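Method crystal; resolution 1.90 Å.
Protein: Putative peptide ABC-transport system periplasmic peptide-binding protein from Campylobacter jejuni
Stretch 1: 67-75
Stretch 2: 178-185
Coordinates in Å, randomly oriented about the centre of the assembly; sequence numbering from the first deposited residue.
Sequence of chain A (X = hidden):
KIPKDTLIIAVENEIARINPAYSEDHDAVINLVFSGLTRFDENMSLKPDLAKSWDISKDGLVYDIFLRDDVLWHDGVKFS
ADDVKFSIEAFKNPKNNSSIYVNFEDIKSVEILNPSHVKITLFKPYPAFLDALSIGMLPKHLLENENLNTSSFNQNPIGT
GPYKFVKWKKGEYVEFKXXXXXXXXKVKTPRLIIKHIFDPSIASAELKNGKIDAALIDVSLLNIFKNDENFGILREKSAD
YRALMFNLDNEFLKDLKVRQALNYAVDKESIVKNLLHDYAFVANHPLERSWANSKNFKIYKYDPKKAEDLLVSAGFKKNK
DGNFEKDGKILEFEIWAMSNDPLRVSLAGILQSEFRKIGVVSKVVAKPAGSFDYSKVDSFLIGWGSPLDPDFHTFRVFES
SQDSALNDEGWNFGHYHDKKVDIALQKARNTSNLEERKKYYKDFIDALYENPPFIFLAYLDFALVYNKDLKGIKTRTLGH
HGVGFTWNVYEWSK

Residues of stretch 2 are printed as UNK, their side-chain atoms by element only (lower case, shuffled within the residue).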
# COMPACT_ATOMS: atom_id res chain seq x y z
N LEU A 67 -18.99 -0.02 -21.69
CA LEU A 67 -18.44 1.27 -21.27
C LEU A 67 -19.42 2.44 -21.35
O LEU A 67 -20.36 2.38 -22.15
CB LEU A 67 -17.24 1.59 -22.14
CG LEU A 67 -16.28 0.40 -22.23
CD1 LEU A 67 -15.17 0.72 -23.17
CD2 LEU A 67 -15.72 0.13 -20.79
N ARG A 68 -19.16 3.51 -20.60
CA ARG A 68 -19.93 4.76 -20.79
C ARG A 68 -19.56 5.39 -22.13
O ARG A 68 -18.41 5.29 -22.57
CB ARG A 68 -19.68 5.75 -19.64
CG ARG A 68 -20.00 5.20 -18.27
CD ARG A 68 -19.82 6.27 -17.13
NE ARG A 68 -20.56 7.53 -17.41
CZ ARG A 68 -21.24 8.23 -16.51
NH1 ARG A 68 -21.86 9.36 -16.85
NH2 ARG A 68 -21.35 7.80 -15.26
N ASP A 69 -20.53 5.98 -22.85
CA ASP A 69 -20.15 6.63 -24.10
C ASP A 69 -19.99 8.13 -23.92
O ASP A 69 -19.56 8.84 -24.83
CB ASP A 69 -21.13 6.30 -25.24
CG ASP A 69 -22.58 6.60 -24.91
OD1 ASP A 69 -22.88 7.27 -23.90
OD2 ASP A 69 -23.44 6.19 -25.71
N ASP A 70 -20.23 8.60 -22.70
CA ASP A 70 -20.29 10.04 -22.44
C ASP A 70 -19.07 10.60 -21.72
O ASP A 70 -19.15 11.65 -21.07
CB ASP A 70 -21.55 10.36 -21.63
CG ASP A 70 -21.53 9.74 -20.25
OD1 ASP A 70 -20.72 8.81 -20.00
OD2 ASP A 70 -22.33 10.21 -19.40
N VAL A 71 -17.92 9.93 -21.82
CA VAL A 71 -16.74 10.39 -21.10
C VAL A 71 -15.74 11.12 -21.99
O VAL A 71 -15.45 10.70 -23.10
CB VAL A 71 -16.03 9.20 -20.42
CG1 VAL A 71 -14.72 9.65 -19.77
CG2 VAL A 71 -16.98 8.51 -19.43
N LEU A 72 -15.24 12.25 -21.51
CA LEU A 72 -14.14 12.95 -22.15
C LEU A 72 -12.85 12.84 -21.32
O LEU A 72 -12.90 12.89 -20.09
CB LEU A 72 -14.45 14.43 -22.33
CG LEU A 72 -15.25 14.90 -23.56
CD1 LEU A 72 -15.89 13.73 -24.32
CD2 LEU A 72 -16.24 15.96 -23.10
N TRP A 73 -11.72 12.69 -22.02
CA TRP A 73 -10.38 12.96 -21.49
C TRP A 73 -10.26 14.46 -21.22
O TRP A 73 -11.03 15.23 -21.76
CB TRP A 73 -9.29 12.55 -22.49
CG TRP A 73 -9.20 11.08 -22.76
CD1 TRP A 73 -9.65 10.41 -23.88
CD2 TRP A 73 -8.62 10.10 -21.91
NE1 TRP A 73 -9.38 9.06 -23.76
CE2 TRP A 73 -8.74 8.85 -22.56
CE3 TRP A 73 -8.00 10.15 -20.65
CZ2 TRP A 73 -8.27 7.66 -22.00
CZ3 TRP A 73 -7.52 8.97 -20.08
CH2 TRP A 73 -7.67 7.74 -20.74
N HIS A 74 -9.28 14.88 -20.44
CA HIS A 74 -9.11 16.28 -20.09
C HIS A 74 -8.80 17.18 -21.28
O HIS A 74 -8.90 18.40 -21.16
CB HIS A 74 -8.03 16.41 -19.01
CG HIS A 74 -8.41 15.75 -17.72
ND1 HIS A 74 -7.49 15.36 -16.77
CD2 HIS A 74 -9.63 15.40 -17.24
CE1 HIS A 74 -8.12 14.80 -15.76
NE2 HIS A 74 -9.42 14.81 -16.01
N ASP A 75 -8.44 16.59 -22.43
CA ASP A 75 -8.11 17.40 -23.61
C ASP A 75 -9.24 17.45 -24.64
O ASP A 75 -9.02 17.91 -25.76
CB ASP A 75 -6.80 16.93 -24.27
CG ASP A 75 -6.88 15.52 -24.82
OD1 ASP A 75 -7.91 14.84 -24.63
OD2 ASP A 75 -5.84 15.07 -25.36
N UNK A 178 -10.41 21.71 -10.99
CA UNK A 178 -11.56 20.83 -11.18
C UNK A 178 -11.79 20.51 -12.67
O UNK A 178 -11.54 21.35 -13.53
c UNK A 178 -12.81 21.44 -10.59
N UNK A 179 -12.22 19.27 -12.94
CA UNK A 179 -12.62 18.84 -14.26
C UNK A 179 -14.09 19.21 -14.47
O UNK A 179 -14.98 18.54 -13.95
c UNK A 179 -12.94 16.79 -15.78
c UNK A 179 -12.41 17.32 -14.43
n UNK A 179 -12.85 15.47 -15.97
o UNK A 179 -13.41 17.55 -16.63
N UNK A 180 -14.32 20.27 -15.24
CA UNK A 180 -15.66 20.84 -15.38
C UNK A 180 -16.58 19.95 -16.23
O UNK A 180 -17.79 20.20 -16.30
o UNK A 180 -13.37 22.70 -18.89
c UNK A 180 -15.26 22.28 -17.49
c UNK A 180 -15.58 22.25 -15.99
c UNK A 180 -13.77 22.12 -17.84
o UNK A 180 -13.02 21.42 -17.11
N UNK A 181 -15.98 18.97 -16.92
CA UNK A 181 -16.74 17.94 -17.63
C UNK A 181 -16.46 16.56 -17.05
O UNK A 181 -16.05 15.65 -17.79
c UNK A 181 -16.57 19.30 -19.76
c UNK A 181 -17.67 20.08 -19.96
n UNK A 181 -17.25 21.23 -20.58
n UNK A 181 -15.51 20.01 -20.28
c UNK A 181 -15.94 21.16 -20.76
c UNK A 181 -16.41 17.95 -19.13
N UNK A 182 -16.66 16.40 -15.75
CA UNK A 182 -16.43 15.13 -15.08
C UNK A 182 -17.75 14.36 -15.10
O UNK A 182 -18.75 14.79 -14.52
c UNK A 182 -15.84 13.91 -11.60
c UNK A 182 -14.79 13.09 -13.57
c UNK A 182 -15.52 14.09 -12.93
c UNK A 182 -15.47 12.77 -10.92
c UNK A 182 -15.90 15.35 -13.65
c UNK A 182 -14.42 11.93 -12.91
c UNK A 182 -14.76 11.76 -11.59
N UNK A 183 -17.76 13.25 -15.81
CA UNK A 183 -18.97 12.47 -16.09
C UNK A 183 -19.67 12.00 -14.79
O UNK A 183 -20.87 11.74 -14.76
c UNK A 183 -15.69 8.79 -14.91
c UNK A 183 -17.04 8.49 -14.83
c UNK A 183 -17.59 10.37 -16.25
o UNK A 183 -14.73 8.04 -14.24
c UNK A 183 -17.99 9.27 -15.50
c UNK A 183 -18.60 11.26 -16.97
c UNK A 183 -15.28 9.87 -15.65
c UNK A 183 -16.23 10.67 -16.30
N UNK A 184 -18.87 11.82 -13.75
CA UNK A 184 -19.33 11.16 -12.54
C UNK A 184 -20.15 12.07 -11.62
O UNK A 184 -21.11 11.61 -10.98
c UNK A 184 -17.12 9.10 -10.07
c UNK A 184 -18.99 8.25 -11.52
c UNK A 184 -18.12 10.59 -11.80
c UNK A 184 -18.40 9.47 -10.82
N UNK A 185 -19.73 13.33 -11.51
CA UNK A 185 -20.41 14.35 -10.71
C UNK A 185 -19.70 15.72 -10.83
O UNK A 185 -18.61 15.81 -11.40
c UNK A 185 -21.79 14.29 -8.61
c UNK A 185 -20.48 13.92 -9.25
o UNK A 185 -22.31 13.49 -7.80
o UNK A 185 -22.31 15.37 -8.94
O HOH W 1 -14.12 12.72 -17.25

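Position 178 carries a single side-chain carbon and lies out of reach of stretch 1. One carbon and nothing more is alanine, Ala178.

Position 179 has two side-chain carbons, the second bearing one oxygen and one nitrogen, and its CA-to-CB bond points toward stretch 1. The nitrogen lies 3.5 Å from CD2 of His74, at the edge of that ring. A planar group with one O and one N is a short amide, so this is Asn179. An amide suits the place because it both donates and accepts: OD1 of Asn179 takes a 3.0 Å hydrogen bond from the backbone N of the residue at 181, while ND2 of Asn179 makes a weak 3.3 Å hydrogen bond to the O of water 1, which in turn donates to Leu72 O at 3.1 Å.

Position 180 has three side-chain carbons in a row, the third carrying two oxygens, and makes no contact with stretch 1. This is Glu180, exposed, with its carboxylate hydrogen-bonded elsewhere in the structure.

Position 181 shows one carbon and then a five-membered ring of three carbons and two nitrogens. Its CB lies 4.4 Å from CD2 of Leu72. The imidazole identifies His181, whose exposed position is easily tolerated by a polar ring.

Position 182 has one carbon followed by a six-carbon ring without a heteroatom. The CA-to-CB bond points away from stretch 1, and the side chain is buried. This is Phe182, an apolar ring suited to a buried site.

Position 183 has one carbon and then a ring of six carbons bearing one oxygen. Its ring covers a valine: CG2 of Val71 is 4.0 Å from the ring centroid, over the face, in a CH-pi contact. The hydroxylated ring is Tyr183, broad enough to pack on Val71 while its OH is hydrogen-bonded elsewhere in the structure. CZ of Arg68 approaches CD1 of Tyr183 at 3.6 Å, at the ring edge.

Position 184 has four carbons, forked at the second. The fork identifies Leu184, whose CD1 makes a small van der Waals contact, 4.4 Å from NH2 of Arg68.

Position 185 has two carbons, the second with two oxygens, out of reach of stretch 1. It is Asp185; its backbone N makes a weak 3.5 Å hydrogen bond to Phe182 O.

The contact rests chiefly on Tyr183, which meets CG2 of Val71 over one ring face and the Arg68 guanidinium at its ring edge. Asp70 steadies that guanidinium through a salt bridge, NH1 of Arg68 to OD2 of Asp70 at 2.7 Å. Farther along, water 1 links Asn179 to Leu72.

Stretch 2, residues 178-185: ANEHFYLD
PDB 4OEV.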